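Local coordinates for protein NAD-dependent benzaldehyde dehydrogenase (Legionella pneumophila, PDB 3RHE) that is of unconfirmed activity, possibly an NAD-dependent benzaldehyde dehydrogenase, and has the fold of the glyoxalase/bleomycin resistance (vicinal oxygen chelate) superfamily, at residues P7-E21 and L48-A62. Residues are numbered along the deposited sequence; the frame is centred on the assembly and turned at random. Where two conformers were deposited one is given.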
loop_
_atom_site.group_PDB
_atom_site.type_symbol
_atom_site.label_atom_id
_atom_site.label_comp_id
_atom_site.label_asym_id
_atom_site.label_seq_id
_atom_site.Cartn_x
_atom_site.Cartn_y
_atom_site.Cartn_z
ATOM N N PRO A 7 -6.760 3.241 -9.039
ATOM C CA PRO A 7 -5.517 2.487 -8.801
ATOM C C PRO A 7 -4.818 3.013 -7.556
ATOM O O PRO A 7 -4.026 2.318 -6.921
ATOM C CB PRO A 7 -4.644 2.834 -10.008
ATOM C CG PRO A 7 -5.500 3.645 -10.938
ATOM C CD PRO A 7 -6.640 4.177 -10.168
ATOM N N ASN A 8 -5.102 4.262 -7.223
ATOM C CA ASN A 8 -4.416 4.884 -6.112
ATOM C C ASN A 8 -4.930 4.383 -4.771
ATOM O O ASN A 8 -6.129 4.132 -4.579
ATOM C CB ASN A 8 -4.435 6.407 -6.245
ATOM C CG ASN A 8 -3.373 6.904 -7.223
ATOM O OD1 ASN A 8 -2.240 6.435 -7.202
ATOM N ND2 ASN A 8 -3.743 7.828 -8.087
ATOM N N LEU A 9 -3.999 4.193 -3.853
ATOM C CA LEU A 9 -4.344 3.660 -2.555
ATOM C C LEU A 9 -3.414 4.235 -1.499
ATOM O O LEU A 9 -2.196 4.112 -1.592
ATOM C CB LEU A 9 -4.271 2.134 -2.587
ATOM C CG LEU A 9 -4.332 1.341 -1.277
ATOM C CD1 LEU A 9 -5.668 1.539 -0.543
ATOM C CD2 LEU A 9 -4.089 -0.141 -1.585
ATOM N N VAL A 10 -4.001 4.872 -0.498
ATOM C CA VAL A 10 -3.243 5.385 0.635
ATOM C C VAL A 10 -3.159 4.266 1.667
ATOM O O VAL A 10 -4.172 3.700 2.049
ATOM C CB VAL A 10 -3.926 6.631 1.225
ATOM C CG1 VAL A 10 -3.169 7.148 2.459
ATOM C CG2 VAL A 10 -4.025 7.712 0.155
ATOM N N LEU A 11 -1.947 3.933 2.088
ATOM C CA LEU A 11 -1.726 2.843 3.020
ATOM C C LEU A 11 -1.230 3.391 4.350
ATOM O O LEU A 11 -0.185 4.015 4.413
ATOM C CB LEU A 11 -0.684 1.863 2.459
ATOM C CG LEU A 11 -1.008 0.495 1.857
ATOM C CD1 LEU A 11 -2.480 0.254 1.593
ATOM C CD2 LEU A 11 -0.133 0.239 0.611
ATOM N N PHE A 12 -1.988 3.151 5.412
ATOM C CA PHE A 12 -1.569 3.523 6.753
ATOM C C PHE A 12 -1.049 2.281 7.479
ATOM O O PHE A 12 -1.747 1.266 7.563
ATOM C CB PHE A 12 -2.759 4.114 7.531
ATOM C CG PHE A 12 -2.991 5.588 7.279
ATOM C CD1 PHE A 12 -2.251 6.278 6.325
ATOM C CD2 PHE A 12 -3.964 6.273 7.980
ATOM C CE1 PHE A 12 -2.476 7.645 6.087
ATOM C CE2 PHE A 12 -4.193 7.631 7.753
ATOM C CZ PHE A 12 -3.446 8.312 6.806
ATOM N N TYR A 13 0.169 2.361 8.002
ATOM C CA TYR A 13 0.658 1.333 8.910
ATOM C C TYR A 13 -0.079 1.495 10.246
ATOM O O TYR A 13 -0.101 2.586 10.804
ATOM C CB TYR A 13 2.166 1.468 9.130
ATOM C CG TYR A 13 3.016 1.377 7.866
ATOM C CD1 TYR A 13 2.496 0.876 6.676
ATOM C CD2 TYR A 13 4.359 1.767 7.881
ATOM C CE1 TYR A 13 3.289 0.790 5.515
ATOM C CE2 TYR A 13 5.159 1.681 6.734
ATOM C CZ TYR A 13 4.622 1.185 5.561
ATOM O OH TYR A 13 5.425 1.094 4.432
ATOM N N VAL A 14 -0.689 0.417 10.743
ATOM C CA VAL A 14 -1.398 0.454 12.023
ATOM C C VAL A 14 -0.966 -0.663 12.993
ATOM O O VAL A 14 -0.644 -1.790 12.578
ATOM C CB VAL A 14 -2.935 0.387 11.839
ATOM C CG1 VAL A 14 -3.436 1.549 10.987
ATOM C CG2 VAL A 14 -3.375 -0.964 11.250
ATOM N N LYS A 15 -0.965 -0.352 14.286
ATOM C CA LYS A 15 -0.633 -1.369 15.296
ATOM C C LYS A 15 -1.673 -2.495 15.339
ATOM O O LYS A 15 -1.333 -3.678 15.459
ATOM C CB LYS A 15 -0.512 -0.742 16.688
ATOM C CG LYS A 15 0.796 -0.013 16.953
ATOM C CD LYS A 15 0.926 0.330 18.434
ATOM C CE LYS A 15 2.368 0.198 18.919
ATOM N NZ LYS A 15 2.515 0.558 20.370
ATOM N N ASN A 16 -2.944 -2.121 15.239
ATOM C CA ASN A 16 -4.043 -3.090 15.334
ATOM C C ASN A 16 -5.142 -2.791 14.328
ATOM O O ASN A 16 -5.984 -1.932 14.573
ATOM C CB ASN A 16 -4.621 -3.094 16.751
ATOM C CG ASN A 16 -5.690 -4.174 16.956
ATOM O OD1 ASN A 16 -6.536 -4.407 16.093
ATOM N ND2 ASN A 16 -5.655 -4.821 18.113
ATOM N N PRO A 17 -5.134 -3.502 13.187
ATOM C CA PRO A 17 -6.104 -3.294 12.109
ATOM C C PRO A 17 -7.559 -3.425 12.580
ATOM O O PRO A 17 -8.430 -2.721 12.058
ATOM C CB PRO A 17 -5.746 -4.385 11.106
ATOM C CG PRO A 17 -4.280 -4.622 11.334
ATOM C CD PRO A 17 -4.099 -4.486 12.817
ATOM N N ALA A 18 -7.817 -4.293 13.554
ATOM C CA ALA A 18 -9.168 -4.437 14.090
ATOM C C ALA A 18 -9.637 -3.142 14.739
ATOM O O ALA A 18 -10.721 -2.648 14.437
ATOM C CB ALA A 18 -9.244 -5.603 15.099
ATOM N N LYS A 19 -8.816 -2.600 15.636
ATOM C CA LYS A 19 -9.154 -1.362 16.322
ATOM C C LYS A 19 -9.130 -0.135 15.401
ATOM O O LYS A 19 -9.920 0.796 15.573
ATOM C CB LYS A 19 -8.232 -1.132 17.518
ATOM C CG LYS A 19 -8.304 -2.233 18.562
ATOM C CD LYS A 19 -7.826 -1.731 19.916
ATOM C CE LYS A 19 -7.814 -2.844 20.955
ATOM N NZ LYS A 19 -7.613 -2.296 22.330
ATOM N N SER A 20 -8.217 -0.126 14.439
ATOM C CA SER A 20 -8.135 0.968 13.484
ATOM C C SER A 20 -9.372 1.003 12.601
ATOM O O SER A 20 -9.895 2.073 12.280
ATOM C CB SER A 20 -6.871 0.842 12.624
ATOM O OG SER A 20 -5.719 1.161 13.378
ATOM N N GLU A 21 -9.827 -0.178 12.205
ATOM C CA GLU A 21 -10.997 -0.316 11.351
ATOM C C GLU A 21 -12.243 0.244 12.033
ATOM O O GLU A 21 -13.097 0.843 11.385
ATOM C CB GLU A 21 -11.205 -1.794 10.999
ATOM C CG GLU A 21 -12.343 -2.073 10.041
ATOM C CD GLU A 21 -13.694 -2.225 10.735
ATOM O OE1 GLU A 21 -14.727 -1.922 10.100
ATOM O OE2 GLU A 21 -13.730 -2.649 11.911
ATOM N N LEU A 48 -11.396 8.074 -3.171
ATOM C CA LEU A 48 -10.135 7.795 -2.484
ATOM C C LEU A 48 -10.182 6.445 -1.765
ATOM O O LEU A 48 -11.180 6.095 -1.126
ATOM C CB LEU A 48 -9.758 8.920 -1.511
ATOM C CG LEU A 48 -8.379 8.750 -0.853
ATOM C CD1 LEU A 48 -7.601 10.066 -0.809
ATOM C CD2 LEU A 48 -8.492 8.116 0.544
ATOM N N ARG A 49 -9.102 5.684 -1.884
ATOM C CA ARG A 49 -9.013 4.384 -1.234
ATOM C C ARG A 49 -8.007 4.421 -0.085
ATOM O O ARG A 49 -6.865 4.849 -0.263
ATOM C CB ARG A 49 -8.617 3.303 -2.247
ATOM C CG ARG A 49 -9.630 3.090 -3.364
ATOM C CD ARG A 49 -9.353 1.780 -4.121
ATOM N NE ARG A 49 -8.014 1.751 -4.703
ATOM C CZ ARG A 49 -7.391 0.647 -5.111
ATOM N NH1 ARG A 49 -7.980 -0.533 -4.987
ATOM N NH2 ARG A 49 -6.171 0.718 -5.633
ATOM N N LEU A 50 -8.434 3.966 1.083
ATOM C CA LEU A 50 -7.589 3.971 2.272
ATOM C C LEU A 50 -7.444 2.568 2.853
ATOM O O LEU A 50 -8.443 1.923 3.232
ATOM C CB LEU A 50 -8.152 4.921 3.335
ATOM C CG LEU A 50 -7.480 4.882 4.711
ATOM C CD1 LEU A 50 -6.088 5.497 4.658
ATOM C CD2 LEU A 50 -8.346 5.610 5.747
ATOM N N GLY A 51 -6.199 2.094 2.897
ATOM C CA GLY A 51 -5.880 0.815 3.500
ATOM C C GLY A 51 -5.209 0.926 4.864
ATOM O O GLY A 51 -4.328 1.768 5.099
ATOM N N LEU A 52 -5.636 0.058 5.774
ATOM C CA LEU A 52 -5.050 -0.038 7.101
ATOM C C LEU A 52 -4.335 -1.391 7.204
ATOM O O LEU A 52 -4.979 -2.438 7.177
ATOM C CB LEU A 52 -6.139 0.074 8.165
ATOM C CG LEU A 52 -7.100 1.263 8.008
ATOM C CD1 LEU A 52 -8.294 1.127 8.970
ATOM C CD2 LEU A 52 -6.374 2.610 8.208
ATOM N N TRP A 53 -3.015 -1.350 7.346
ATOM C CA TRP A 53 -2.169 -2.527 7.211
ATOM C C TRP A 53 -1.325 -2.766 8.472
ATOM O O TRP A 53 -0.593 -1.875 8.931
ATOM C CB TRP A 53 -1.287 -2.328 5.967
ATOM C CG TRP A 53 -0.650 -3.551 5.381
ATOM C CD1 TRP A 53 -0.951 -4.865 5.643
ATOM C CD2 TRP A 53 0.386 -3.565 4.388
ATOM N NE1 TRP A 53 -0.137 -5.697 4.885
ATOM C CE2 TRP A 53 0.685 -4.921 4.107
ATOM C CE3 TRP A 53 1.102 -2.560 3.720
ATOM C CZ2 TRP A 53 1.666 -5.294 3.185
ATOM C CZ3 TRP A 53 2.084 -2.938 2.803
ATOM C CH2 TRP A 53 2.354 -4.294 2.550
ATOM N N ALA A 54 -1.449 -3.965 9.045
ATOM C CA ALA A 54 -0.725 -4.310 10.266
ATOM C C ALA A 54 0.773 -4.042 10.135
ATOM O O ALA A 54 1.439 -4.576 9.249
ATOM C CB ALA A 54 -0.984 -5.768 10.677
ATOM N N GLN A 55 1.283 -3.220 11.045
ATOM C CA GLN A 55 2.665 -2.756 11.014
ATOM C C GLN A 55 3.654 -3.919 10.952
ATOM O O GLN A 55 4.700 -3.832 10.302
ATOM C CB GLN A 55 2.936 -1.896 12.248
ATOM C CG GLN A 55 4.139 -0.981 12.146
ATOM C CD GLN A 55 4.219 -0.000 13.314
ATOM O OE1 GLN A 55 5.136 0.823 13.387
ATOM N NE2 GLN A 55 3.254 -0.089 14.234
ATOM N N GLU A 56 3.307 -5.014 11.615
ATOM C CA GLU A 56 4.183 -6.172 11.699
ATOM C C GLU A 56 4.295 -6.907 10.366
ATOM O O GLU A 56 5.221 -7.686 10.156
ATOM C CB GLU A 56 3.691 -7.120 12.800
ATOM C CG GLU A 56 2.169 -7.297 12.852
ATOM C CD GLU A 56 1.464 -6.283 13.757
ATOM O OE1 GLU A 56 1.168 -6.633 14.921
ATOM O OE2 GLU A 56 1.189 -5.146 13.316
ATOM N N GLU A 57 3.353 -6.652 9.468
ATOM C CA GLU A 57 3.340 -7.303 8.159
ATOM C C GLU A 57 4.132 -6.570 7.075
ATOM O O GLU A 57 4.330 -7.101 5.981
ATOM C CB GLU A 57 1.899 -7.476 7.683
ATOM C CG GLU A 57 1.060 -8.315 8.623
ATOM C CD GLU A 57 1.455 -9.774 8.580
ATOM O OE1 GLU A 57 1.496 -10.327 7.462
ATOM O OE2 GLU A 57 1.732 -10.359 9.652
ATOM N N ILE A 58 4.573 -5.350 7.351
ATOM C CA ILE A 58 5.167 -4.556 6.277
ATOM C C ILE A 58 6.567 -5.028 5.888
ATOM O O ILE A 58 7.384 -5.351 6.744
ATOM C CB ILE A 58 5.288 -3.071 6.643
ATOM C CG1 ILE A 58 4.004 -2.567 7.303
ATOM C CG2 ILE A 58 5.645 -2.263 5.412
ATOM C CD1 ILE A 58 2.773 -2.778 6.480
ATOM N N GLU A 59 6.823 -5.060 4.585
ATOM C CA GLU A 59 8.169 -5.144 4.054
ATOM C C GLU A 59 8.268 -4.035 3.027
ATOM O O GLU A 59 7.363 -3.888 2.216
ATOM C CB GLU A 59 8.404 -6.498 3.375
ATOM C CG GLU A 59 8.377 -7.667 4.340
ATOM C CD GLU A 59 9.475 -7.563 5.374
ATOM O OE1 GLU A 59 10.540 -6.984 5.053
ATOM O OE2 GLU A 59 9.281 -8.060 6.502
ATOM N N PRO A 60 9.353 -3.246 3.065
ATOM C CA PRO A 60 10.469 -3.364 4.008
ATOM C C PRO A 60 10.027 -2.961 5.407
ATOM O O PRO A 60 9.059 -2.211 5.538
ATOM C CB PRO A 60 11.494 -2.342 3.480
ATOM C CG PRO A 60 10.982 -1.900 2.142
ATOM C CD PRO A 60 9.501 -2.065 2.198
ATOM N N LYS A 61 10.719 -3.457 6.430
ATOM C CA LYS A 61 10.316 -3.229 7.812
ATOM C C LYS A 61 9.967 -1.769 8.069
ATOM O O LYS A 61 10.685 -0.865 7.647
ATOM C CB LYS A 61 11.412 -3.685 8.777
ATOM C CG LYS A 61 11.740 -5.162 8.675
ATOM C CD LYS A 61 10.507 -6.010 8.896
ATOM C CE LYS A 61 10.871 -7.471 9.133
ATOM N NZ LYS A 61 9.641 -8.302 9.302
ATOM N N ALA A 62 8.856 -1.553 8.763
ATOM C CA ALA A 62 8.338 -0.210 9.005
ATOM C C ALA A 62 8.958 0.436 10.238
ATOM O O ALA A 62 8.934 -0.141 11.322
ATOM C CB ALA A 62 6.824 -0.255 9.140
#
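One face of the Phe12 ring is taken by Leu50 CD1, which sits over its centre, 4.0 Å from the centroid. Tyr13, on the other side of the sheet, receives Ile58 CG1 over one face, offset toward the rim, while Ala62 CB comes obliquely to within 3.4 Å of Tyr13 CD2. A chi1 of -59°, with CG anti to the carbonyl carbon, lays the phenol against Ile58 and Ala62, in the chain that follows strand 49-54, and Ile58 CG2 touches its OH; that hydroxyl is hydrogen-bonded to Glu70 and Arg117. Ile58 CD1 also lies on a face of the Trp53 indole, so one isoleucine touches two aromatic rings. The guanidinium of Arg49 works at its edge instead: Asn8 O lies in its plane and takes a bond of 3.0 Å from NE (162°), which stands above the plane of that carbonyl, and NH2 adds a weak one to Pro7 O.

Strand 8-14, helix 17-28 and strands 34-35, 39-43 and 49-54 follow the βαβββ order of this superfamily; 8-14 and 49-54 are its adjacent parallel pair, with the helix on the face bearing Phe12, Leu50 and Leu52. Six backbone bonds alternate between them, from Val10 N to Arg49 O through Gln55 N to Val14 O, and the Gly51 N to Val10 O bond is short at 2.7 Å. Leu11 CD1 lies 3.9 Å from Gly51 CA, too near for a beta carbon there. On the helix side, Leu52 CD1 meets Ser20 CB at 3.9 Å, and Pro17 CG rests 3.6 Å from Ala54 CB.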